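Sugar-phosphate aldolase (Thermotoga maritima, PDB 1PVT) is a probable enzyme of the class II aldolase and adducin family, with an alpha/beta fold built round a central mixed sheet. Local coordinates at residues Y15-K20 with A122-H127. Residues are numbered along the deposited sequence; the frame is centred on the assembly and turned at random.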
loop_
_atom_site.group_PDB
_atom_site.type_symbol
_atom_site.label_atom_id
_atom_site.label_comp_id
_atom_site.label_asym_id
_atom_site.label_seq_id
_atom_site.Cartn_x
_atom_site.Cartn_y
_atom_site.Cartn_z
ATOM N N TYR A 15 -10.281 9.162 -1.573
ATOM C CA TYR A 15 -11.425 9.783 -0.925
ATOM C C TYR A 15 -11.945 8.944 0.222
ATOM O O TYR A 15 -12.027 9.409 1.355
ATOM C CB TYR A 15 -12.564 9.985 -1.906
ATOM C CG TYR A 15 -13.790 10.532 -1.234
ATOM C CD1 TYR A 15 -13.818 11.843 -0.774
ATOM C CD2 TYR A 15 -14.902 9.720 -0.997
ATOM C CE1 TYR A 15 -14.916 12.341 -0.089
ATOM C CE2 TYR A 15 -16.011 10.204 -0.310
ATOM C CZ TYR A 15 -16.011 11.523 0.147
ATOM O OH TYR A 15 -17.087 12.026 0.858
ATOM N N TRP A 16 -12.310 7.705 -0.070
ATOM C CA TRP A 16 -12.830 6.840 0.966
ATOM C C TRP A 16 -11.887 6.663 2.131
ATOM O O TRP A 16 -12.305 6.529 3.279
ATOM C CB TRP A 16 -13.207 5.503 0.359
ATOM C CG TRP A 16 -14.513 5.644 -0.298
ATOM C CD1 TRP A 16 -14.758 5.904 -1.619
ATOM C CD2 TRP A 16 -15.770 5.727 0.371
ATOM N NE1 TRP A 16 -16.098 6.157 -1.811
ATOM C CE2 TRP A 16 -16.742 6.056 -0.604
ATOM C CE3 TRP A 16 -16.170 5.560 1.711
ATOM C CZ2 TRP A 16 -18.093 6.223 -0.283
ATOM C CZ3 TRP A 16 -17.506 5.725 2.030
ATOM C CH2 TRP A 16 -18.456 6.054 1.034
ATOM N N LEU A 17 -10.604 6.673 1.821
ATOM C CA LEU A 17 -9.547 6.541 2.813
ATOM C C LEU A 17 -9.632 7.720 3.807
ATOM O O LEU A 17 -9.571 7.531 5.029
ATOM C CB LEU A 17 -8.196 6.558 2.079
ATOM C CG LEU A 17 -7.126 5.480 2.252
ATOM C CD1 LEU A 17 -7.739 4.174 2.664
ATOM C CD2 LEU A 17 -6.380 5.317 0.936
ATOM N N ALA A 18 -9.779 8.930 3.265
ATOM C CA ALA A 18 -9.860 10.149 4.065
ATOM C C ALA A 18 -11.176 10.278 4.820
ATOM O O ALA A 18 -11.194 10.568 6.012
ATOM C CB ALA A 18 -9.656 11.365 3.173
ATOM N N ILE A 19 -12.277 10.051 4.120
ATOM C CA ILE A 19 -13.596 10.168 4.724
ATOM C C ILE A 19 -13.814 9.181 5.855
ATOM O O ILE A 19 -14.516 9.491 6.800
ATOM C CB ILE A 19 -14.710 9.959 3.681
ATOM C CG1 ILE A 19 -15.969 10.689 4.114
ATOM C CG2 ILE A 19 -15.023 8.481 3.527
ATOM C CD1 ILE A 19 -15.901 12.168 3.923
ATOM N N LYS A 20 -13.232 7.991 5.764
ATOM C CA LYS A 20 -13.425 7.017 6.825
ATOM C C LYS A 20 -12.305 7.100 7.836
ATOM O O LYS A 20 -12.185 6.256 8.720
ATOM C CB LYS A 20 -13.553 5.613 6.250
ATOM C CG LYS A 20 -14.787 5.493 5.392
ATOM C CD LYS A 20 -15.045 4.081 4.923
ATOM C CE LYS A 20 -15.407 3.175 6.077
ATOM N NZ LYS A 20 -15.704 1.791 5.620
ATOM N N ALA A 122 -1.886 -3.548 -7.529
ATOM C CA ALA A 122 -2.072 -2.393 -6.634
ATOM C C ALA A 122 -1.593 -2.503 -5.179
ATOM O O ALA A 122 -1.706 -3.552 -4.551
ATOM C CB ALA A 122 -3.541 -1.983 -6.647
ATOM N N ILE A 123 -1.075 -1.390 -4.654
ATOM C CA ILE A 123 -0.587 -1.300 -3.267
ATOM C C ILE A 123 -1.094 -0.054 -2.510
ATOM O O ILE A 123 -0.871 1.090 -2.931
ATOM C CB ILE A 123 0.940 -1.242 -3.193
ATOM C CG1 ILE A 123 1.543 -2.501 -3.799
ATOM C CG2 ILE A 123 1.371 -1.103 -1.734
ATOM C CD1 ILE A 123 3.042 -2.473 -3.820
ATOM N N VAL A 124 -1.754 -0.282 -1.380
ATOM C CA VAL A 124 -2.286 0.807 -0.577
ATOM C C VAL A 124 -1.637 0.736 0.789
ATOM O O VAL A 124 -1.722 -0.295 1.452
ATOM C CB VAL A 124 -3.829 0.675 -0.386
ATOM C CG1 VAL A 124 -4.322 1.722 0.571
ATOM C CG2 VAL A 124 -4.551 0.826 -1.697
ATOM N N HIS A 125 -0.978 1.818 1.200
ATOM C CA HIS A 125 -0.344 1.882 2.519
ATOM C C HIS A 125 -0.957 3.022 3.347
ATOM O O HIS A 125 -0.923 4.192 2.938
ATOM C CB HIS A 125 1.165 2.108 2.400
ATOM C CG HIS A 125 1.825 2.433 3.705
ATOM N ND1 HIS A 125 2.468 3.630 3.938
ATOM C CD2 HIS A 125 1.900 1.735 4.864
ATOM C CE1 HIS A 125 2.911 3.655 5.183
ATOM N NE2 HIS A 125 2.579 2.518 5.767
ATOM N N THR A 126 -1.506 2.685 4.512
ATOM C CA THR A 126 -2.133 3.690 5.358
ATOM C C THR A 126 -2.000 3.303 6.832
ATOM O O THR A 126 -1.488 2.231 7.146
ATOM C CB THR A 126 -3.624 3.862 4.950
ATOM O OG1 THR A 126 -4.130 5.099 5.468
ATOM C CG2 THR A 126 -4.459 2.698 5.455
ATOM N N HIS A 127 -2.445 4.183 7.727
ATOM C CA HIS A 127 -2.351 3.943 9.169
ATOM C C HIS A 127 -3.705 3.881 9.852
ATOM O O HIS A 127 -4.142 4.840 10.478
ATOM C CB HIS A 127 -1.523 5.045 9.833
ATOM C CG HIS A 127 -0.170 5.210 9.229
ATOM N ND1 HIS A 127 0.073 6.077 8.187
ATOM C CD2 HIS A 127 0.990 4.547 9.450
ATOM C CE1 HIS A 127 1.327 5.936 7.786
ATOM N NE2 HIS A 127 1.904 5.013 8.535
#
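Helix-on-sheet packing in the alpha/beta fold of the class II aldolase and adducin family is illustrated here by L17, near the C-terminal end of helix 2-19, reaching across to V124 and T126 on strand 122-126, an inner strand of the central sheet. V124 and T126 lie two apart on the strand, and both turn their CB atoms to the helix, whereas H125 between them turns away to the other face. The CD2 methyl of L17 meets V124, lying 4.2 Å from its CG1, the two side chains passing alongside each other in opposite senses. V124 presents that methyl because CG1 stands anti to its own backbone N (chi1 174°). T126 is met through the branch carbon, CG of L17 lying 4.4 Å from its OG1. That hydroxyl is engaged elsewhere, in a hydrogen bond with the carbonyl O of L22. Y207 and A206 of helix 203-224 pack against L17 and V124 respectively. The three touching residues are buried, and they join helix and strand by dispersion and exclusion of water; the polar OG1 among them is satisfied by the chain following the helix, which links the loop after helix 2-19 to the same strand.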